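Local coordinates for putative dehydratase (Mesorhizobium loti, PDB 2POZ) that probably acts as a dehydratase (a lyase) of the mandelate racemase/muconate lactonizing enzyme family, at the interface of chains A and B. Coordinates in Å, arbitrary orientation; residue numbers count along the deposited sequence, not the author numbering. Chains: chain A/B, Putative dehydratase.

Contact 1: the interface of chains A and B. Residues chain A 50, 53-54, 380; chain B 44-47.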
ATOM      1  N   GLY A  50       8.811  26.552  33.451  1.00  9.50           N
ATOM      2  CA  GLY A  50       7.860  27.559  33.009  1.00  9.29           C
ATOM      3  C   GLY A  50       6.521  26.960  32.597  1.00 12.22           C
ATOM      4  O   GLY A  50       5.458  27.534  32.864  1.00 11.26           O
ATOM      5  N   LYS A  53       4.399  25.972  35.542  1.00 14.46           N
ATOM      6  CA  LYS A  53       3.862  27.209  36.111  1.00 14.26           C
ATOM      7  C   LYS A  53       2.623  27.680  35.342  1.00 13.56           C
ATOM      8  O   LYS A  53       1.581  27.955  35.944  1.00 12.25           O
ATOM      9  CB  LYS A  53       4.930  28.313  36.083  1.00 15.35           C
ATOM     10  CG  LYS A  53       4.483  29.643  36.674  1.00 14.23           C
ATOM     11  CD  LYS A  53       5.612  30.667  36.601  1.00 16.51           C
ATOM     12  CE  LYS A  53       5.246  31.969  37.308  1.00 15.75           C
ATOM     13  NZ  LYS A  53       4.107  32.663  36.652  1.00 14.87           N
ATOM     14  N   ASP A  54       2.737  27.766  34.018  1.00 12.68           N
ATOM     15  CA  ASP A  54       1.617  28.214  33.185  1.00 13.58           C
ATOM     16  C   ASP A  54       0.425  27.272  33.294  1.00 12.11           C
ATOM     17  O   ASP A  54      -0.717  27.715  33.406  1.00  9.70           O
ATOM     18  CB  ASP A  54       2.037  28.334  31.715  1.00 13.67           C
ATOM     19  CG  ASP A  54       3.073  29.434  31.481  1.00 17.58           C
ATOM     20  OD1 ASP A  54       3.169  30.358  32.314  1.00 17.73           O
ATOM     21  OD2 ASP A  54       3.781  29.380  30.450  1.00 16.50           O
ATOM     22  N   TRP A 380      11.257  27.484  42.398  1.00 11.98           N
ATOM     23  CA  TRP A 380      11.349  28.364  41.237  1.00 11.92           C
ATOM     24  C   TRP A 380      10.076  29.197  41.041  1.00 13.29           C
ATOM     25  O   TRP A 380      10.118  30.298  40.500  1.00 13.52           O
ATOM     26  CB  TRP A 380      11.609  27.515  39.992  1.00 12.71           C
ATOM     27  CG  TRP A 380      11.938  28.281  38.749  1.00 12.33           C
ATOM     28  CD1 TRP A 380      13.162  28.792  38.391  1.00 10.44           C
ATOM     29  CD2 TRP A 380      11.046  28.580  37.668  1.00 11.37           C
ATOM     30  NE1 TRP A 380      13.080  29.379  37.151  1.00 10.07           N
ATOM     31  CE2 TRP A 380      11.794  29.263  36.684  1.00 11.23           C
ATOM     32  CE3 TRP A 380       9.685  28.328  37.431  1.00  8.12           C
ATOM     33  CZ2 TRP A 380      11.228  29.700  35.480  1.00  9.73           C
ATOM     34  CZ3 TRP A 380       9.123  28.758  36.240  1.00  9.18           C
ATOM     35  CH2 TRP A 380       9.897  29.439  35.275  1.00 11.15           C
TER
ATOM     36  N   GLY B  44       1.796  28.418  27.775  1.00 13.80           N
ATOM     37  CA  GLY B  44       3.209  28.125  27.609  1.00 13.30           C
ATOM     38  C   GLY B  44       4.124  29.293  27.289  1.00 13.09           C
ATOM     39  O   GLY B  44       5.264  29.084  26.873  1.00 14.01           O
ATOM     40  N   GLY B  45       3.639  30.515  27.476  1.00 11.36           N
ATOM     41  CA  GLY B  45       4.465  31.676  27.195  1.00 10.14           C
ATOM     42  C   GLY B  45       5.730  31.674  28.035  1.00 11.66           C
ATOM     43  O   GLY B  45       6.820  31.987  27.539  1.00 11.80           O
ATOM     44  N   THR B  46       5.596  31.319  29.311  1.00 10.90           N
ATOM     45  CA  THR B  46       6.745  31.283  30.208  1.00  9.57           C
ATOM     46  C   THR B  46       7.700  30.154  29.789  1.00 11.43           C
ATOM     47  O   THR B  46       8.923  30.287  29.905  1.00  9.61           O
ATOM     48  CB  THR B  46       6.299  31.090  31.669  1.00  9.32           C
ATOM     49  OG1 THR B  46       5.222  31.996  31.953  1.00 10.58           O
ATOM     50  CG2 THR B  46       7.458  31.396  32.631  1.00  8.30           C
ATOM     51  N   ALA B  47       7.143  29.051  29.291  1.00  9.66           N
ATOM     52  CA  ALA B  47       7.970  27.937  28.833  1.00 10.20           C
ATOM     53  C   ALA B  47       8.810  28.382  27.634  1.00 10.41           C
ATOM     54  O   ALA B  47       9.982  28.018  27.512  1.00 11.53           O
ATOM     55  CB  ALA B  47       7.092  26.756  28.445  1.00  7.87           C
TER
HETATM   56  O   HOH W   1       5.243  33.671  34.060  1.00 14.02           O
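A:Asp54 reaches across to B:Thr46 and holds it with both carboxylate oxygens, in the manner of a helix N-cap supplied by the neighbouring subunit. The two residues lie in copies of the same helix, 45-59, in the N-terminal domain of this mandelate racemase/muconate lactonizing enzyme family member: A:Asp54 is well along its helix, B:Thr46 in the first turn of its own. OD1 of A:Asp54 accepts the hydroxyl OG1 of B:Thr46 at 2.7 Å, and OD2 accepts the backbone N of B:Thr46 at 2.9 Å. Each oxygen uses its syn lone pair, the one on the side of the other oxygen, so the threonine is met by the mouth of the carboxylate. The two bonds together fix how that group is turned. Any negative charge on the carboxylate, lying at the N-terminal end of helix 45-59 of chain B, would probably be steadied by the helix dipole. The amide of B:Gly45 is near OD2 but points its N-H elsewhere.

On B:Thr46, OG1 stands beside the backbone N (chi1 -47°), which brings both donors to the same carboxylate. This rotation sends the methyl CG2 the other way, to rest 3.9 Å from CA of A:Gly50, where helix 45-59 of chain A has no side chain. Beyond it the CH2 corner of the A:Trp380 indole lies 4.1 Å from CG2.

Further out, A:Lys53 runs extended from the helix and turns at its last bond (chi4 -64°). Its terminal amine nitrogen NZ meets water 1 at 3.0 Å, and that water sits 2.7 Å from OG1 of B:Thr46. With the hydroxyl proton given to A:Asp54, the water is likely to be the donor to OG1.

Contact 2: the interface of chains A and B. Residues chain A 172-174; chain B 73, 77-78.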
ATOM      1  N   VAL A 172      26.705  13.253  18.128  1.00 13.91           N
ATOM      2  CA  VAL A 172      27.048  13.355  16.721  1.00 11.70           C
ATOM      3  C   VAL A 172      26.591  14.689  16.141  1.00 12.59           C
ATOM      4  O   VAL A 172      25.510  15.187  16.461  1.00 11.44           O
ATOM      5  CB  VAL A 172      26.373  12.227  15.904  1.00 12.90           C
ATOM      6  CG1 VAL A 172      26.550  12.483  14.418  1.00  7.68           C
ATOM      7  CG2 VAL A 172      26.966  10.873  16.286  1.00 13.06           C
ATOM      8  N   THR A 173      27.425  15.263  15.284  1.00 11.88           N
ATOM      9  CA  THR A 173      27.087  16.513  14.631  1.00 12.48           C
ATOM     10  C   THR A 173      26.632  16.234  13.194  1.00 11.08           C
ATOM     11  O   THR A 173      27.290  15.507  12.445  1.00  8.04           O
ATOM     12  CB  THR A 173      28.290  17.488  14.615  1.00 13.78           C
ATOM     13  OG1 THR A 173      28.524  17.973  15.944  1.00 17.15           O
ATOM     14  CG2 THR A 173      28.011  18.675  13.690  1.00 13.57           C
ATOM     15  N   ARG A 174      25.480  16.799  12.841  1.00 10.09           N
ATOM     16  CA  ARG A 174      24.893  16.662  11.512  1.00 10.19           C
ATOM     17  C   ARG A 174      24.875  15.234  10.949  1.00 12.96           C
ATOM     18  O   ARG A 174      25.138  15.018   9.760  1.00  9.98           O
ATOM     19  CB  ARG A 174      25.611  17.622  10.546  1.00 12.62           C
ATOM     20  CG  ARG A 174      25.538  19.089  10.996  1.00 12.66           C
ATOM     21  CD  ARG A 174      26.220  20.031  10.012  1.00 13.84           C
ATOM     22  NE  ARG A 174      27.629  20.267  10.313  1.00 14.34           N
ATOM     23  CZ  ARG A 174      28.077  21.059  11.286  1.00 13.75           C
ATOM     24  NH1 ARG A 174      27.236  21.705  12.078  1.00 16.82           N
ATOM     25  NH2 ARG A 174      29.380  21.221  11.452  1.00 20.21           N
TER
ATOM     26  N   SER B  73      21.719  24.344  13.237  1.00 11.78           N
ATOM     27  CA  SER B  73      22.159  22.954  13.273  1.00 13.42           C
ATOM     28  C   SER B  73      22.671  22.535  14.659  1.00 11.79           C
ATOM     29  O   SER B  73      22.382  21.435  15.134  1.00 10.66           O
ATOM     30  CB  SER B  73      23.255  22.753  12.221  1.00 15.66           C
ATOM     31  OG  SER B  73      23.710  21.418  12.197  1.00 24.77           O
ATOM     32  N   ASP B  77      20.937  19.604  16.932  1.00  8.51           N
ATOM     33  CA  ASP B  77      21.778  18.468  17.295  1.00 10.01           C
ATOM     34  C   ASP B  77      22.117  18.294  18.762  1.00 10.69           C
ATOM     35  O   ASP B  77      22.265  17.169  19.223  1.00 12.28           O
ATOM     36  CB  ASP B  77      23.120  18.532  16.550  1.00 10.41           C
ATOM     37  CG  ASP B  77      22.983  18.317  15.057  1.00 13.16           C
ATOM     38  OD1 ASP B  77      21.871  18.004  14.594  1.00 15.74           O
ATOM     39  OD2 ASP B  77      24.005  18.459  14.343  1.00 15.54           O
ATOM     40  N   HIS B  78      22.251  19.394  19.499  1.00 11.53           N
ATOM     41  CA  HIS B  78      22.676  19.288  20.888  1.00 10.86           C
ATOM     42  C   HIS B  78      21.729  19.691  22.000  1.00 12.20           C
ATOM     43  O   HIS B  78      22.097  19.611  23.170  1.00 10.63           O
ATOM     44  CB  HIS B  78      23.991  20.043  21.042  1.00 12.10           C
ATOM     45  CG  HIS B  78      25.059  19.545  20.128  1.00 12.54           C
ATOM     46  ND1 HIS B  78      25.633  18.300  20.270  1.00 14.82           N
ATOM     47  CD2 HIS B  78      25.606  20.089  19.016  1.00 13.20           C
ATOM     48  CE1 HIS B  78      26.484  18.096  19.281  1.00 16.74           C
ATOM     49  NE2 HIS B  78      26.487  19.166  18.505  1.00 16.76           N
TER
HETATM   50  O   HOH W   2      22.958  14.879  17.721  1.00  9.69           O
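B:Asp77 and A:Arg174 meet with their side chains at about a right angle, and the bond between them runs to the arginine's backbone rather than to its guanidinium. Carboxylate OD2 of B:Asp77 takes the amide N of A:Arg174 at 2.7 Å. The bond is nearly straight at the hydrogen, but the donor comes from above the carboxylate plane, 41° out of it.

The arginine side chain heads off toward B:Ser73, one helical turn before B:Asp77. Its chain bends at chi3 (-91°), which lays the aliphatic part past hydroxyl OG of B:Ser73. The same OG lies at the edge of the guanidinium, in its plane, 3.5 Å from NH1, a loose polar approach. One guanidinium face is covered from within chain A: the methyl CG2 of A:Thr173 sits over its centre, 3.4 Å above the plane. The guanidinium and carboxylate planes are turned 34° from each other, and their charged atoms are not in contact; NH1 of A:Arg174 is 5.1 Å from OD2 of B:Asp77, so any attraction between the charges would act at longer range.

A:Thr173 turns its hydroxyl the other way, toward the imidazole of B:His78, the two side chains crossing at a slant. OG1 lies at the ring edge, in plane, 3.5 Å from NE2, a weak hydrogen bond of undecided direction. CB of B:Asp77 packs on one face of that ring, near its rim. Next to this, water 2 joins the backbones, 2.9 Å from O of A:Val172 and 2.8 Å from O of B:Asp77, near the C-terminal end of helix 68-78.

The site thus docks a loop of chain A's C-terminal, enolase-like barrel domain, between strand 168-170 and helix 179-196, against a helix of chain B's N-terminal domain, tying unlike domains of two subunits together.

Contact 1 and contact 2 belong to one two-fold interface, the centres of their C-alpha atoms about 27 Å apart, and have no residue in common. Contact 1 pairs copies of helix 45-59, with strand 379-383 at its margin; contact 2 sets the loop after strand 168-170 on helix 68-78. Chain B offers neighbouring helices of its N-terminal domain to both, whereas chain A answers from different parts of its fold. Each contact has a twin with the chains exchanged, so the pair is gripped at separated points, which should fix the relative orientation of the subunits within the octamer.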